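Local coordinates for protein tetracycline Repressor, class A (Pseudomonas sp., PDB 5MRU) that represses the tetracycline resistance gene by binding its operator DNA through a helix-turn-helix, and binds it less tightly once tetracycline is bound, at residues A[86-89]-A[90-93]. Residues are numbered along the deposited sequence; the frame is centred on the assembly and turned at random.
Sequences FRQA and LLAY. With TDC (5a,6-anhydrotetracycline), chain B.
The F86 ring lies between the drug and the side chain of L90, one turn further along helix 75-91. L90 CD1 sits 4.1 Å from the centroid of the F86 ring and 21° off its normal, a CH-pi contact displaced toward the rim near CZ. Over the opposite face stands a single oxygen of 5a,6-anhydrotetracycline, O1C, 3.3 Å above the centre of the ring. CG of F86 is anti to the backbone N (chi1 -179°), which carries the ring out to the drug; H100 meets it edge-to-face. This end is buried. Here the helix forms part of the ligand pocket in the C-terminal domain of a TetR-family repressor, and its i to i+4 backbone bonds set the side-chain spacing: L90 N donates to F86 O at 3.1 Å. On another flank R87, extended from CG to NE, lays a guanidinium face under L91 CD1, which stands 3.5 Å above its plane and over the centre, while NH2 forms a salt bridge with E148 of helix 127-153. Toward solvent the fit slackens: Q88 and A92 are exposed, and Q88 OE1 comes no closer than 4.2 Å to L91 CD1, although A92 N still donates to Q88 O at 3.0 Å.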
# COMPACT_ATOMS: atom_id res chain seq x y z
N PHE A 86 -1.82 5.72 -13.17
CA PHE A 86 -1.92 4.47 -12.43
C PHE A 86 -2.92 4.67 -11.30
O PHE A 86 -3.96 4.02 -11.26
CB PHE A 86 -0.53 4.09 -11.90
CG PHE A 86 -0.49 2.78 -11.11
CD1 PHE A 86 -1.15 1.65 -11.55
CD2 PHE A 86 0.28 2.68 -9.97
CE1 PHE A 86 -1.08 0.46 -10.86
CE2 PHE A 86 0.35 1.48 -9.26
CZ PHE A 86 -0.34 0.37 -9.72
N ARG A 87 -2.64 5.65 -10.45
CA ARG A 87 -3.44 5.97 -9.27
C ARG A 87 -4.90 6.09 -9.57
O ARG A 87 -5.71 5.58 -8.84
CB ARG A 87 -3.00 7.30 -8.68
CG ARG A 87 -3.92 7.79 -7.60
CD ARG A 87 -3.21 8.76 -6.67
NE ARG A 87 -4.07 9.29 -5.59
CZ ARG A 87 -4.81 10.40 -5.66
NH1 ARG A 87 -4.85 11.10 -6.77
NH2 ARG A 87 -5.53 10.82 -4.62
N GLN A 88 -5.24 6.80 -10.62
CA GLN A 88 -6.67 6.94 -11.01
C GLN A 88 -7.30 5.61 -11.45
O GLN A 88 -8.49 5.37 -11.21
CB GLN A 88 -6.84 8.01 -12.10
CG GLN A 88 -6.54 9.43 -11.61
CD GLN A 88 -7.40 9.84 -10.41
OE1 GLN A 88 -6.95 10.59 -9.53
NE2 GLN A 88 -8.63 9.32 -10.35
N ALA A 89 -6.49 4.73 -12.06
CA ALA A 89 -6.98 3.39 -12.41
C ALA A 89 -7.34 2.62 -11.14
O ALA A 89 -8.34 1.93 -11.08
CB ALA A 89 -5.91 2.66 -13.20
N LEU A 90 -6.51 2.75 -10.11
CA LEU A 90 -6.75 2.12 -8.83
C LEU A 90 -7.97 2.67 -8.10
O LEU A 90 -8.73 1.89 -7.51
CB LEU A 90 -5.52 2.25 -7.93
CG LEU A 90 -4.27 1.56 -8.43
CD1 LEU A 90 -3.15 1.54 -7.40
CD2 LEU A 90 -4.59 0.13 -8.84
N LEU A 91 -8.18 4.00 -8.20
CA LEU A 91 -9.27 4.70 -7.52
C LEU A 91 -10.64 4.58 -8.21
O LEU A 91 -11.66 4.73 -7.54
CB LEU A 91 -8.89 6.19 -7.31
CG LEU A 91 -7.81 6.55 -6.22
CD1 LEU A 91 -7.37 8.00 -6.26
CD2 LEU A 91 -8.28 6.23 -4.80
N ALA A 92 -10.68 4.33 -9.51
CA ALA A 92 -11.92 4.05 -10.24
C ALA A 92 -12.81 2.91 -9.70
O ALA A 92 -13.96 2.78 -10.11
CB ALA A 92 -11.60 3.69 -11.69
N TYR A 93 -12.29 2.02 -8.87
CA TYR A 93 -13.09 0.92 -8.40
C TYR A 93 -12.77 0.67 -6.95
O TYR A 93 -11.65 0.83 -6.51
CB TYR A 93 -12.84 -0.37 -9.25
CG TYR A 93 -13.37 -0.25 -10.66
CD1 TYR A 93 -12.61 0.30 -11.66
CD2 TYR A 93 -14.67 -0.66 -10.98
CE1 TYR A 93 -13.12 0.44 -12.96
CE2 TYR A 93 -15.17 -0.54 -12.26
CZ TYR A 93 -14.39 0.01 -13.24
OH TYR A 93 -14.90 0.13 -14.49
O12 TDC B . 2.24 -2.50 -10.89
C12 TDC B . 3.16 -2.11 -11.67
C1B TDC B . 4.42 -2.87 -11.78
C11 TDC B . 4.56 -4.04 -11.05
O11 TDC B . 3.55 -4.50 -10.23
C1A TDC B . 5.73 -4.79 -11.13
C10 TDC B . 5.86 -5.96 -10.40
O10 TDC B . 4.87 -6.44 -9.56
C9 TDC B . 7.10 -6.74 -10.50
C8 TDC B . 8.10 -6.28 -11.33
C7 TDC B . 7.93 -5.11 -12.05
C61 TDC B . 6.76 -4.35 -11.96
C6 TDC B . 6.61 -3.15 -12.70
C62 TDC B . 7.67 -2.61 -13.61
C51 TDC B . 5.43 -2.41 -12.62
C5 TDC B . 5.28 -1.12 -13.40
C1C TDC B . 2.98 -0.93 -12.58
C1 TDC B . 2.62 -1.39 -14.00
O1 TDC B . 2.43 -2.58 -14.22
O1C TDC B . 2.04 -0.01 -12.08
C41 TDC B . 4.26 -0.18 -12.75
C4 TDC B . 4.12 1.12 -13.61
N4 TDC B . 3.97 2.46 -12.91
C43 TDC B . 3.15 2.44 -11.67
C42 TDC B . 5.36 2.89 -12.55
C3 TDC B . 3.13 0.93 -14.76
O3 TDC B . 3.02 1.88 -15.53
C2 TDC B . 2.47 -0.34 -14.98
C21 TDC B . 1.63 -0.54 -16.17
O21 TDC B . 1.54 0.33 -17.04
N21 TDC B . 1.02 -1.73 -16.41